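Long-range contact in arginyl-trna synthetase (Thermus thermophilus, PDB 1IQ0), which probably attaches L-arginine to its cognate tRNA at the expense of ATP, as a monomeric class I aminoacyl-tRNA synthetase: residues L6-M17 with E57-V68. Residues are numbered along the deposited sequence; the frame is centred on the assembly and turned at random.
Sequences LEEAIAQALKEM and ELKDRLPLPEFV
Leu58 spreads its two methyls: CD2 meets Ile10 CG2 at 3.9 Å, those two side chains crossing at about a right angle, while CD1 meets Ala13 CB and Leu14 CD2. Leu62, with CG anti to the backbone N (chi1 177°), sets CD1 3.8 Å from Ala13 CB and against the Ala9 carbonyl. The small Ala9 and Ala13 let the chain after the helix come close; Pro65 CG reaches Ala9 CB at 4.1 Å. Farther along, Leu6 CD1 approaches both Pro65 CG and Val68 CG2, 4.3 Å from each, and Leu6 N lies at the edge of the Phe67 ring. At the other end the less well ordered Met17 slides past Glu57 in the opposite direction, its CE touching Leu58 CD1. Arg61 crosses Met17 obliquely, CD 3.5 Å from Met17 CG. Glu16 O lies at the guanidinium edge, near its plane, and takes a weak, bent hydrogen bond from Arg61 NH1 (3.1 Å). Glu57 OE2 forms a salt bridge with Arg61 NE, but well out of the guanidinium plane, with no N-H pointing at it. In the N-terminal domain, helix 3-15 thus packs on the end of helix 51-60 and the chain leaving it, while strand 77-82 of the four-stranded antiparallel sheet brings Phe80 against Ile10 and Leu62, and Leu78 against Leu58.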
ATOM      1  N   LEU A   6      22.340  -1.653  14.699  1.00 31.91           N
ATOM      2  CA  LEU A   6      23.149  -0.518  15.111  1.00 32.04           C
ATOM      3  C   LEU A   6      22.322   0.461  15.949  1.00 35.86           C
ATOM      4  O   LEU A   6      22.814   1.012  16.932  1.00 38.70           O
ATOM      5  CB  LEU A   6      23.726   0.186  13.883  1.00 27.50           C
ATOM      6  CG  LEU A   6      24.661   1.373  14.119  1.00 29.82           C
ATOM      7  CD1 LEU A   6      25.731   1.029  15.162  1.00 25.00           C
ATOM      8  CD2 LEU A   6      25.306   1.753  12.785  1.00 29.53           C
ATOM      9  N   GLU A   7      21.068   0.670  15.565  1.00 35.27           N
ATOM     10  CA  GLU A   7      20.200   1.572  16.310  1.00 36.26           C
ATOM     11  C   GLU A   7      19.890   0.954  17.669  1.00 35.49           C
ATOM     12  O   GLU A   7      19.779   1.660  18.665  1.00 35.19           O
ATOM     13  CB  GLU A   7      18.896   1.825  15.546  1.00 39.56           C
ATOM     14  CG  GLU A   7      19.114   2.314  14.129  1.00 40.57           C
ATOM     15  CD  GLU A   7      17.827   2.692  13.425  1.00 41.87           C
ATOM     16  OE1 GLU A   7      16.822   1.968  13.591  1.00 43.09           O
ATOM     17  OE2 GLU A   7      17.831   3.708  12.695  1.00 41.76           O
ATOM     18  N   GLU A   8      19.752  -0.367  17.705  1.00 39.00           N
ATOM     19  CA  GLU A   8      19.466  -1.055  18.958  1.00 41.88           C
ATOM     20  C   GLU A   8      20.627  -0.872  19.928  1.00 41.37           C
ATOM     21  O   GLU A   8      20.424  -0.559  21.100  1.00 42.75           O
ATOM     22  CB  GLU A   8      19.232  -2.547  18.710  1.00 56.44           C
ATOM     23  CG  GLU A   8      19.011  -3.358  19.980  1.00 66.10           C
ATOM     24  CD  GLU A   8      17.909  -2.784  20.859  1.00 71.39           C
ATOM     25  OE1 GLU A   8      16.774  -2.618  20.365  1.00 74.22           O
ATOM     26  OE2 GLU A   8      18.178  -2.502  22.046  1.00 70.25           O
ATOM     27  N   ALA A   9      21.847  -1.062  19.434  1.00 41.61           N
ATOM     28  CA  ALA A   9      23.025  -0.912  20.273  1.00 40.56           C
ATOM     29  C   ALA A   9      23.159   0.525  20.771  1.00 40.33           C
ATOM     30  O   ALA A   9      23.647   0.764  21.878  1.00 39.53           O
ATOM     31  CB  ALA A   9      24.271  -1.323  19.504  1.00 28.61           C
ATOM     32  N   ILE A  10      22.728   1.481  19.951  1.00 34.48           N
ATOM     33  CA  ILE A  10      22.799   2.893  20.323  1.00 34.21           C
ATOM     34  C   ILE A  10      21.755   3.218  21.387  1.00 38.18           C
ATOM     35  O   ILE A  10      22.040   3.926  22.348  1.00 40.14           O
ATOM     36  CB  ILE A  10      22.555   3.810  19.103  1.00 24.69           C
ATOM     37  CG1 ILE A  10      23.723   3.689  18.119  1.00 26.03           C
ATOM     38  CG2 ILE A  10      22.372   5.253  19.560  1.00 22.75           C
ATOM     39  CD1 ILE A  10      23.514   4.461  16.832  1.00 30.38           C
ATOM     40  N   ALA A  11      20.544   2.702  21.196  1.00 39.21           N
ATOM     41  CA  ALA A  11      19.450   2.926  22.136  1.00 41.60           C
ATOM     42  C   ALA A  11      19.864   2.428  23.516  1.00 44.70           C
ATOM     43  O   ALA A  11      19.839   3.172  24.501  1.00 45.19           O
ATOM     44  CB  ALA A  11      18.202   2.184  21.669  1.00 38.20           C
ATOM     45  N   GLN A  12      20.251   1.158  23.568  1.00 55.58           N
ATOM     46  CA  GLN A  12      20.675   0.530  24.807  1.00 58.17           C
ATOM     47  C   GLN A  12      21.745   1.377  25.484  1.00 59.12           C
ATOM     48  O   GLN A  12      21.784   1.484  26.709  1.00 60.72           O
ATOM     49  CB  GLN A  12      21.222  -0.868  24.516  1.00 69.60           C
ATOM     50  CG  GLN A  12      20.879  -1.890  25.578  1.00 73.65           C
ATOM     51  CD  GLN A  12      19.385  -1.981  25.825  1.00 76.77           C
ATOM     52  OE1 GLN A  12      18.602  -2.220  24.903  1.00 79.15           O
ATOM     53  NE2 GLN A  12      18.980  -1.788  27.074  1.00 76.67           N
ATOM     54  N   ALA A  13      22.606   1.987  24.676  1.00 53.47           N
ATOM     55  CA  ALA A  13      23.683   2.826  25.190  1.00 54.11           C
ATOM     56  C   ALA A  13      23.167   4.165  25.708  1.00 55.26           C
ATOM     57  O   ALA A  13      23.748   4.745  26.627  1.00 56.19           O
ATOM     58  CB  ALA A  13      24.725   3.055  24.104  1.00 62.54           C
ATOM     59  N   LEU A  14      22.082   4.652  25.114  1.00 89.14           N
ATOM     60  CA  LEU A  14      21.488   5.924  25.517  1.00 91.21           C
ATOM     61  C   LEU A  14      20.762   5.796  26.853  1.00 93.62           C
ATOM     62  O   LEU A  14      20.661   6.764  27.608  1.00 96.13           O
ATOM     63  CB  LEU A  14      20.518   6.423  24.440  1.00 65.14           C
ATOM     64  CG  LEU A  14      21.147   6.971  23.152  1.00 62.71           C
ATOM     65  CD1 LEU A  14      20.086   7.136  22.074  1.00 63.75           C
ATOM     66  CD2 LEU A  14      21.820   8.300  23.446  1.00 61.04           C
ATOM     67  N   LYS A  15      20.257   4.601  27.141  1.00 67.09           N
ATOM     68  CA  LYS A  15      19.556   4.352  28.395  1.00 70.26           C
ATOM     69  C   LYS A  15      20.552   4.311  29.548  1.00 74.79           C
ATOM     70  O   LYS A  15      20.257   4.779  30.647  1.00 77.22           O
ATOM     71  CB  LYS A  15      18.782   3.033  28.313  1.00 63.53           C
ATOM     72  CG  LYS A  15      17.496   3.130  27.502  1.00 64.94           C
ATOM     73  CD  LYS A  15      17.130   1.818  26.809  1.00 62.30           C
ATOM     74  CE  LYS A  15      16.919   0.676  27.788  1.00 60.38           C
ATOM     75  NZ  LYS A  15      16.531  -0.582  27.085  1.00 55.95           N
ATOM     76  N   GLU A  16      21.737   3.761  29.289  1.00123.53           N
ATOM     77  CA  GLU A  16      22.779   3.664  30.307  1.00126.39           C
ATOM     78  C   GLU A  16      23.415   5.015  30.626  1.00128.22           C
ATOM     79  O   GLU A  16      24.340   5.095  31.435  1.00129.30           O
ATOM     80  CB  GLU A  16      23.869   2.681  29.872  1.00 92.62           C
ATOM     81  CG  GLU A  16      23.449   1.222  29.914  1.00 94.51           C
ATOM     82  CD  GLU A  16      24.593   0.278  29.597  1.00 97.18           C
ATOM     83  OE1 GLU A  16      25.627   0.341  30.294  1.00 96.00           O
ATOM     84  OE2 GLU A  16      24.459  -0.527  28.653  1.00 98.55           O
ATOM     85  N   MET A  17      22.925   6.070  29.984  1.00 95.31           N
ATOM     86  CA  MET A  17      23.441   7.415  30.218  1.00 96.73           C
ATOM     87  C   MET A  17      22.350   8.274  30.841  1.00 97.45           C
ATOM     88  O   MET A  17      22.628   9.302  31.460  1.00 98.27           O
ATOM     89  CB  MET A  17      23.899   8.058  28.907  1.00 93.10           C
ATOM     90  CG  MET A  17      25.018   7.324  28.194  1.00 94.37           C
ATOM     91  SD  MET A  17      25.631   8.270  26.785  1.00 95.76           S
ATOM     92  CE  MET A  17      24.260   8.113  25.665  1.00 97.38           C
ATOM     93  N   GLU A  57      30.237  11.641  23.878  1.00 56.11           N
ATOM     94  CA  GLU A  57      29.725  10.955  25.059  1.00 56.95           C
ATOM     95  C   GLU A  57      29.197   9.582  24.660  1.00 55.03           C
ATOM     96  O   GLU A  57      29.553   8.563  25.261  1.00 53.64           O
ATOM     97  CB  GLU A  57      28.597  11.782  25.687  1.00100.38           C
ATOM     98  CG  GLU A  57      27.814  11.080  26.790  1.00105.26           C
ATOM     99  CD  GLU A  57      28.646  10.821  28.029  1.00106.61           C
ATOM    100  OE1 GLU A  57      29.170  11.796  28.605  1.00108.90           O
ATOM    101  OE2 GLU A  57      28.769   9.644  28.429  1.00104.26           O
ATOM    102  N   LEU A  58      28.342   9.566  23.642  1.00 49.61           N
ATOM    103  CA  LEU A  58      27.754   8.328  23.146  1.00 48.33           C
ATOM    104  C   LEU A  58      28.848   7.366  22.700  1.00 44.60           C
ATOM    105  O   LEU A  58      28.784   6.163  22.956  1.00 44.12           O
ATOM    106  CB  LEU A  58      26.813   8.626  21.978  1.00 54.57           C
ATOM    107  CG  LEU A  58      26.118   7.429  21.322  1.00 56.31           C
ATOM    108  CD1 LEU A  58      25.358   6.634  22.375  1.00 56.21           C
ATOM    109  CD2 LEU A  58      25.172   7.925  20.237  1.00 56.59           C
ATOM    110  N   LYS A  59      29.856   7.907  22.030  1.00 40.01           N
ATOM    111  CA  LYS A  59      30.970   7.104  21.549  1.00 43.50           C
ATOM    112  C   LYS A  59      31.674   6.421  22.718  1.00 46.17           C
ATOM    113  O   LYS A  59      32.090   5.268  22.618  1.00 46.45           O
ATOM    114  CB  LYS A  59      31.967   7.988  20.798  1.00 52.84           C
ATOM    115  CG  LYS A  59      33.150   7.238  20.217  1.00 49.36           C
ATOM    116  CD  LYS A  59      34.180   8.199  19.644  1.00 51.50           C
ATOM    117  CE  LYS A  59      35.297   7.452  18.935  1.00 48.95           C
ATOM    118  NZ  LYS A  59      35.877   6.396  19.804  1.00 41.49           N
ATOM    119  N   ASP A  60      31.794   7.140  23.829  1.00 57.66           N
ATOM    120  CA  ASP A  60      32.465   6.628  25.020  1.00 60.64           C
ATOM    121  C   ASP A  60      31.767   5.448  25.700  1.00 60.38           C
ATOM    122  O   ASP A  60      32.426   4.555  26.233  1.00 60.82           O
ATOM    123  CB  ASP A  60      32.653   7.766  26.027  1.00 76.40           C
ATOM    124  CG  ASP A  60      33.552   8.868  25.497  1.00 79.64           C
ATOM    125  OD1 ASP A  60      33.713   9.890  26.192  1.00 83.26           O
ATOM    126  OD2 ASP A  60      34.100   8.711  24.385  1.00 81.55           O
ATOM    127  N   ARG A  61      30.439   5.439  25.682  1.00 48.38           N
ATOM    128  CA  ARG A  61      29.693   4.361  26.315  1.00 50.82           C
ATOM    129  C   ARG A  61      29.021   3.424  25.322  1.00 48.03           C
ATOM    130  O   ARG A  61      28.066   2.727  25.674  1.00 48.79           O
ATOM    131  CB  ARG A  61      28.632   4.936  27.256  1.00 89.11           C
ATOM    132  CG  ARG A  61      29.194   5.801  28.363  1.00 96.20           C
ATOM    133  CD  ARG A  61      28.112   6.221  29.338  1.00103.23           C
ATOM    134  NE  ARG A  61      28.646   7.077  30.392  1.00107.84           N
ATOM    135  CZ  ARG A  61      27.934   7.538  31.415  1.00110.57           C
ATOM    136  NH1 ARG A  61      26.652   7.223  31.529  1.00110.50           N
ATOM    137  NH2 ARG A  61      28.507   8.312  32.325  1.00112.37           N
ATOM    138  N   LEU A  62      29.513   3.395  24.087  1.00 56.16           N
ATOM    139  CA  LEU A  62      28.918   2.531  23.074  1.00 49.12           C
ATOM    140  C   LEU A  62      29.773   1.332  22.691  1.00 45.87           C
ATOM    141  O   LEU A  62      30.808   1.479  22.043  1.00 46.07           O
ATOM    142  CB  LEU A  62      28.599   3.330  21.811  1.00 44.24           C
ATOM    143  CG  LEU A  62      28.022   2.511  20.648  1.00 42.01           C
ATOM    144  CD1 LEU A  62      26.738   1.820  21.077  1.00 40.42           C
ATOM    145  CD2 LEU A  62      27.758   3.424  19.465  1.00 41.73           C
ATOM    146  N   PRO A  63      29.353   0.125  23.097  1.00 44.21           N
ATOM    147  CA  PRO A  63      30.118  -1.075  22.755  1.00 44.95           C
ATOM    148  C   PRO A  63      29.876  -1.346  21.269  1.00 45.75           C
ATOM    149  O   PRO A  63      28.761  -1.680  20.860  1.00 46.23           O
ATOM    150  CB  PRO A  63      29.508  -2.138  23.661  1.00 39.88           C
ATOM    151  CG  PRO A  63      28.074  -1.715  23.732  1.00 37.58           C
ATOM    152  CD  PRO A  63      28.175  -0.216  23.915  1.00 41.09           C
ATOM    153  N   LEU A  64      30.922  -1.186  20.467  1.00 41.42           N
ATOM    154  CA  LEU A  64      30.824  -1.372  19.023  1.00 38.82           C
ATOM    155  C   LEU A  64      30.425  -2.761  18.548  1.00 35.88           C
ATOM    156  O   LEU A  64      31.013  -3.760  18.958  1.00 36.09           O
ATOM    157  CB  LEU A  64      32.152  -0.995  18.358  1.00 31.79           C
ATOM    158  CG  LEU A  64      32.653   0.439  18.569  1.00 31.92           C
ATOM    159  CD1 LEU A  64      34.013   0.604  17.895  1.00 30.33           C
ATOM    160  CD2 LEU A  64      31.642   1.438  18.005  1.00 30.84           C
ATOM    161  N   PRO A  65      29.398  -2.843  17.684  1.00 30.52           N
ATOM    162  CA  PRO A  65      28.991  -4.159  17.181  1.00 28.49           C
ATOM    163  C   PRO A  65      30.207  -4.638  16.383  1.00 28.10           C
ATOM    164  O   PRO A  65      30.976  -3.806  15.888  1.00 26.96           O
ATOM    165  CB  PRO A  65      27.806  -3.832  16.279  1.00 26.24           C
ATOM    166  CG  PRO A  65      27.213  -2.608  16.928  1.00 27.58           C
ATOM    167  CD  PRO A  65      28.444  -1.797  17.275  1.00 27.53           C
ATOM    168  N   GLU A  66      30.394  -5.950  16.255  1.00 31.85           N
ATOM    169  CA  GLU A  66      31.556  -6.473  15.535  1.00 34.35           C
ATOM    170  C   GLU A  66      31.670  -6.024  14.080  1.00 33.52           C
ATOM    171  O   GLU A  66      32.745  -6.111  13.491  1.00 34.91           O
ATOM    172  CB  GLU A  66      31.596  -8.015  15.611  1.00 33.89           C
ATOM    173  CG  GLU A  66      30.455  -8.760  14.911  1.00 38.47           C
ATOM    174  CD  GLU A  66      30.589  -8.777  13.393  1.00 42.31           C
ATOM    175  OE1 GLU A  66      31.707  -9.029  12.893  1.00 41.94           O
ATOM    176  OE2 GLU A  66      29.574  -8.552  12.698  1.00 41.91           O
ATOM    177  N   PHE A  67      30.577  -5.534  13.500  1.00 36.13           N
ATOM    178  CA  PHE A  67      30.614  -5.100  12.109  1.00 34.11           C
ATOM    179  C   PHE A  67      31.014  -3.640  11.933  1.00 33.92           C
ATOM    180  O   PHE A  67      31.159  -3.166  10.806  1.00 34.01           O
ATOM    181  CB  PHE A  67      29.266  -5.379  11.419  1.00 32.40           C
ATOM    182  CG  PHE A  67      28.076  -4.764  12.108  1.00 33.92           C
ATOM    183  CD1 PHE A  67      27.828  -3.398  12.020  1.00 31.63           C
ATOM    184  CD2 PHE A  67      27.193  -5.559  12.838  1.00 32.25           C
ATOM    185  CE1 PHE A  67      26.715  -2.827  12.649  1.00 30.34           C
ATOM    186  CE2 PHE A  67      26.078  -5.000  13.472  1.00 33.54           C
ATOM    187  CZ  PHE A  67      25.840  -3.629  13.375  1.00 31.04           C
ATOM    188  N   VAL A  68      31.206  -2.929  13.042  1.00 26.96           N
ATOM    189  CA  VAL A  68      31.609  -1.524  12.975  1.00 27.53           C
ATOM    190  C   VAL A  68      33.119  -1.372  13.156  1.00 30.09           C
ATOM    191  O   VAL A  68      33.691  -1.801  14.161  1.00 30.82           O
ATOM    192  CB  VAL A  68      30.884  -0.668  14.038  1.00 28.62           C
ATOM    193  CG1 VAL A  68      31.418   0.766  14.010  1.00 24.35           C
ATOM    194  CG2 VAL A  68      29.384  -0.663  13.759  1.00 27.07           C
TER